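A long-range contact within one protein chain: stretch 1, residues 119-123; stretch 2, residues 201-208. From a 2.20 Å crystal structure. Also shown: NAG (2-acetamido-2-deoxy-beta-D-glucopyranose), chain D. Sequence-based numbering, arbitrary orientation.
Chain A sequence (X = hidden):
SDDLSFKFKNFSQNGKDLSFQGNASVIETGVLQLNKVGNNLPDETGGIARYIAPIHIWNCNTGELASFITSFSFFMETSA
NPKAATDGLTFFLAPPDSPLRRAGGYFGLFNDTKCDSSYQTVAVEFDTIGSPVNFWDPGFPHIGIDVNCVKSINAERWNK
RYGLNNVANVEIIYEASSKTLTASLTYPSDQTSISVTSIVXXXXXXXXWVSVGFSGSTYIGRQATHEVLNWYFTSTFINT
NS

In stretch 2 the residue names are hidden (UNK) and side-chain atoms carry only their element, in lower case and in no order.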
ATOM      1  N   TYR A 119       6.993  22.902   5.475  1.00 21.06           N
ATOM      2  CA  TYR A 119       7.297  21.982   4.384  1.00 19.16           C
ATOM      3  C   TYR A 119       7.061  20.548   4.919  1.00 19.10           C
ATOM      4  O   TYR A 119       6.670  19.671   4.159  1.00 16.82           O
ATOM      5  CB  TYR A 119       8.766  22.063   3.951  1.00 14.94           C
ATOM      6  CG  TYR A 119       9.080  23.114   2.919  1.00 17.35           C
ATOM      7  CD1 TYR A 119       8.411  23.150   1.688  1.00 18.14           C
ATOM      8  CD2 TYR A 119      10.020  24.112   3.183  1.00 20.42           C
ATOM      9  CE1 TYR A 119       8.664  24.156   0.752  1.00 16.20           C
ATOM     10  CE2 TYR A 119      10.281  25.131   2.247  1.00 19.21           C
ATOM     11  CZ  TYR A 119       9.597  25.145   1.043  1.00 19.58           C
ATOM     12  OH  TYR A 119       9.839  26.174   0.153  1.00 21.06           O
ATOM     13  N   GLN A 120       7.363  20.319   6.207  1.00 18.01           N
ATOM     14  CA  GLN A 120       7.216  19.005   6.866  1.00 19.40           C
ATOM     15  C   GLN A 120       7.841  17.944   5.969  1.00 19.39           C
ATOM     16  O   GLN A 120       7.203  16.926   5.610  1.00 17.59           O
ATOM     17  CB  GLN A 120       5.750  18.664   7.151  1.00 19.48           C
ATOM     18  CG  GLN A 120       5.114  19.552   8.210  1.00 24.45           C
ATOM     19  CD  GLN A 120       3.653  19.209   8.409  1.00 28.47           C
ATOM     20  OE1 GLN A 120       2.895  19.166   7.452  1.00 30.71           O
ATOM     21  NE2 GLN A 120       3.256  18.932   9.646  1.00 28.29           N
ATOM     22  N   THR A 121       9.113  18.179   5.647  1.00 15.37           N
ATOM     23  CA  THR A 121       9.883  17.285   4.787  1.00 15.34           C
ATOM     24  C   THR A 121      11.248  16.905   5.328  1.00 15.44           C
ATOM     25  O   THR A 121      11.957  17.758   5.877  1.00 16.40           O
ATOM     26  CB  THR A 121      10.111  17.986   3.438  1.00 16.12           C
ATOM     27  OG1 THR A 121       8.844  18.311   2.869  1.00 16.56           O
ATOM     28  CG2 THR A 121      10.911  17.131   2.467  1.00 11.53           C
ATOM     29  N   VAL A 122      11.592  15.624   5.214  1.00 11.75           N
ATOM     30  CA  VAL A 122      12.888  15.125   5.659  1.00 14.26           C
ATOM     31  C   VAL A 122      13.377  14.375   4.415  1.00 16.29           C
ATOM     32  O   VAL A 122      12.678  13.489   3.906  1.00 19.46           O
ATOM     33  CB  VAL A 122      12.799  14.132   6.826  1.00 17.21           C
ATOM     34  CG1 VAL A 122      14.177  13.471   7.049  1.00 16.01           C
ATOM     35  CG2 VAL A 122      12.379  14.847   8.098  1.00 15.81           C
ATOM     36  N   ALA A 123      14.535  14.734   3.891  1.00 12.04           N
ATOM     37  CA  ALA A 123      15.038  14.054   2.705  1.00 13.10           C
ATOM     38  C   ALA A 123      16.518  13.719   2.776  1.00 15.18           C
ATOM     39  O   ALA A 123      17.303  14.424   3.439  1.00 16.51           O
ATOM     40  CB  ALA A 123      14.780  14.919   1.459  1.00 10.77           C
ATOM     41  N   UNK A 201      14.159  14.041  15.671  1.00 18.25           N
ATOM     42  CA  UNK A 201      12.883  13.576  16.198  1.00 17.83           C
ATOM     43  C   UNK A 201      11.772  13.780  15.165  1.00 18.16           C
ATOM     44  O   UNK A 201      11.172  14.858  15.078  1.00 18.28           O
ATOM     45  o   UNK A 201      11.082  14.327  19.332  1.00 19.48           O
ATOM     46  c   UNK A 201      12.574  14.344  17.488  1.00 15.61           C
ATOM     47  o   UNK A 201      10.687  12.875  17.727  1.00 17.40           O
ATOM     48  c   UNK A 201      11.365  13.803  18.230  1.00 19.66           C
ATOM     49  N   UNK A 202      11.427  12.706  14.470  1.00 16.27           N
ATOM     50  CA  UNK A 202      10.393  12.757  13.456  1.00 18.21           C
ATOM     51  C   UNK A 202       9.005  13.216  13.919  1.00 22.23           C
ATOM     52  O   UNK A 202       8.284  13.835  13.138  1.00 20.81           O
ATOM     53  c   UNK A 202      10.329  11.421  12.745  1.00 17.14           C
ATOM     54  c   UNK A 202      11.229   9.789  11.139  1.00 20.63           C
ATOM     55  c   UNK A 202      10.973  11.266  11.365  1.00 21.36           C
ATOM     56  c   UNK A 202      12.226  12.117  11.131  1.00 16.02           C
ATOM     57  N   UNK A 203       8.653  12.971  15.188  1.00 23.75           N
ATOM     58  CA  UNK A 203       7.337  13.380  15.726  1.00 27.92           C
ATOM     59  C   UNK A 203       7.202  14.886  15.763  1.00 28.31           C
ATOM     60  O   UNK A 203       6.093  15.416  15.813  1.00 28.21           O
ATOM     61  c   UNK A 203       6.596  11.205  18.824  1.00 43.22           C
ATOM     62  c   UNK A 203       7.126  12.915  17.162  1.00 29.93           C
ATOM     63  c   UNK A 203       6.869  11.463  17.355  1.00 39.23           C
ATOM     64  n   UNK A 203       5.088  11.817  20.740  1.00 54.26           N
ATOM     65  c   UNK A 203       5.448  12.083  19.313  1.00 49.75           C
ATOM     66  N   UNK A 204       8.338  15.568  15.809  1.00 27.07           N
ATOM     67  CA  UNK A 204       8.325  17.017  15.851  1.00 29.07           C
ATOM     68  C   UNK A 204       8.393  17.706  14.492  1.00 27.22           C
ATOM     69  O   UNK A 204       8.222  18.921  14.405  1.00 27.35           O
ATOM     70  c   UNK A 204       9.416  17.226  18.155  1.00 41.21           C
ATOM     71  c   UNK A 204      10.562  17.887  18.900  1.00 45.44           C
ATOM     72  o   UNK A 204      10.629  19.139  18.846  1.00 45.48           O
ATOM     73  c   UNK A 204       9.511  17.511  16.677  1.00 33.32           C
ATOM     74  o   UNK A 204      11.403  17.166  19.505  1.00 43.59           O
ATOM     75  N   UNK A 205       8.664  16.947  13.440  1.00 24.79           N
ATOM     76  CA  UNK A 205       8.779  17.505  12.109  1.00 21.27           C
ATOM     77  C   UNK A 205       7.752  17.073  11.065  1.00 20.80           C
ATOM     78  O   UNK A 205       7.305  17.893  10.250  1.00 18.67           O
ATOM     79  c   UNK A 205      12.274  17.547  13.036  1.00 31.10           C
ATOM     80  c   UNK A 205      11.166  18.220  12.354  1.00 24.63           C
ATOM     81  c   UNK A 205      10.236  17.250  11.623  1.00 22.19           C
ATOM     82  c   UNK A 205      10.383  17.392  10.114  1.00 20.58           C
ATOM     83  N   UNK A 206       7.342  15.806  11.125  1.00 19.41           N
ATOM     84  CA  UNK A 206       6.366  15.239  10.181  1.00 20.38           C
ATOM     85  C   UNK A 206       4.948  14.975  10.722  1.00 18.22           C
ATOM     86  O   UNK A 206       4.732  14.872  11.931  1.00 14.31           O
ATOM     87  c   UNK A 206       8.286  13.812   8.965  1.00 20.46           C
ATOM     88  c   UNK A 206       8.202  14.505   7.636  1.00 16.93           C
ATOM     89  c   UNK A 206       6.907  13.894   9.651  1.00 19.12           C
ATOM     90  c   UNK A 206       8.746  12.340   8.788  1.00 17.36           C
ATOM     91  N   UNK A 207       3.946  14.930   9.826  1.00 18.58           N
ATOM     92  CA  UNK A 207       2.577  14.645  10.302  1.00 17.47           C
ATOM     93  C   UNK A 207       2.513  13.117  10.616  1.00 20.19           C
ATOM     94  O   UNK A 207       3.474  12.384  10.315  1.00 19.38           O
ATOM     95  c   UNK A 207       2.640  14.824   7.914  1.00 17.13           C
ATOM     96  c   UNK A 207       3.972  15.315   8.405  1.00 15.31           C
ATOM     97  c   UNK A 207       1.713  15.024   9.099  1.00 16.71           C
ATOM     98  N   UNK A 208       1.432  12.616  11.213  1.00 20.61           N
ATOM     99  CA  UNK A 208       1.356  11.177  11.516  1.00 21.75           C
ATOM    100  C   UNK A 208       1.414  10.236  10.309  1.00 19.39           C
ATOM    101  O   UNK A 208       1.869   9.086  10.436  1.00 18.80           O
ATOM    102  o   UNK A 208      -2.061  12.141  14.318  1.00 41.27           O
ATOM    103  o   UNK A 208      -1.591   9.995  14.657  1.00 39.98           O
ATOM    104  c   UNK A 208      -1.289  11.158  14.282  1.00 38.63           C
ATOM    105  c   UNK A 208       0.095  10.850  12.286  1.00 23.39           C
ATOM    106  c   UNK A 208       0.066  11.383  13.672  1.00 34.74           C
TER
HETATM  107  C1  NAG D   1       5.930  28.146  -1.877  1.00 42.18           C
HETATM  108  C2  NAG D   1       5.442  28.963  -0.689  1.00 46.49           C
HETATM  109  C3  NAG D   1       3.928  28.852  -0.629  1.00 55.19           C
HETATM  110  C4  NAG D   1       3.371  29.447  -1.915  1.00 57.82           C
HETATM  111  C5  NAG D   1       3.937  28.652  -3.092  1.00 54.79           C
HETATM  112  C6  NAG D   1       3.454  29.137  -4.450  1.00 52.66           C
HETATM  113  C7  NAG D   1       6.041  27.336   1.005  1.00 44.22           C
HETATM  114  C8  NAG D   1       6.721  27.091   2.346  1.00 41.64           C
HETATM  115  N2  NAG D   1       6.057  28.589   0.571  1.00 42.07           N
HETATM  116  O3  NAG D   1       3.423  29.551   0.523  1.00 60.50           O
HETATM  117  O4  NAG D   1       1.934  29.374  -1.920  1.00 65.58           O
HETATM  118  O5  NAG D   1       5.386  28.720  -3.073  1.00 48.64           O
HETATM  119  O6  NAG D   1       3.521  30.552  -4.543  1.00 57.47           O
HETATM  120  O7  NAG D   1       5.470  26.421   0.397  1.00 44.44           O

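Position 201 carries two side-chain carbons, the second bearing two oxygens, and lies out of reach of stretch 1. A carboxylate on so short a stem is Asp201. One oxygen, OD2, accepts a hydrogen bond from the backbone N of position 203 at 3.3 Å, so the short acid holds the start of the turn that follows.

Position 202 has four carbons forked at the second, and one tip of the fork lies 4.1 Å from Val122 CG2: Leu202, the tip being CD1. Its CA-to-CB bond points sideways, but the end of the chain comes nearer. A buried apolar fork suits this place, although both its chi angles fall between the usual wells.

At position 203, four carbons run in a row to a nitrogen, touching nothing on stretch 1: Lys203. It is partly exposed, as suits a long charged chain.

Position 204 shows three carbons, the third with two oxygens, touches nothing on stretch 1, and is Glu204. A charged carboxylate is easily accommodated where the chain is exposed. Its backbone N donates to Asp201 O at 3.0 Å, helping to close the turn.

Position 205 has four carbons forked at the first, one arm two carbons long. The short arm packs 3.8 Å from Val122 CG2, and the backbone O meets Gln120 CG at 3.4 Å. This is Ile205, the short arm being CG2. Branching next to the backbone places a methyl against the valine.

Position 206 again has four carbons forked at the second, and one tip of the fork lies 3.3 Å from Gln120 O and 4.2 Å from Val122 CG2: Leu206, the tip being CD2. The CA-to-CB bond points sideways, but the stem brings the end of the fork nearer to stretch 1. Its backbone N donates to Leu202 O at 3.0 Å.

At position 207, three carbons close a ring onto the backbone nitrogen, and the ring carbon bonded to that nitrogen lies 3.9 Å from Gln120 NE2. This is Pro207, a compact surface beside the glutamine chain.

Position 208 has three carbons, the third carrying two oxygens, out of reach of stretch 1: Glu208. Its partly exposed carboxylate has a hydrogen-bonding partner for OE1 elsewhere in the structure.

The contact works by packing, for no hydrogen bond crosses it. Val122, pointing toward stretch 2, brings CG2 against Leu202, Ile205 and Leu206, which the turn gathers together. Gln120 lies along the backbone and the proline ring, and its CA makes a CA-H...O contact with Ile205 O at 3.6 Å.

Stretch 2, residues 201-208: DLKEILPE
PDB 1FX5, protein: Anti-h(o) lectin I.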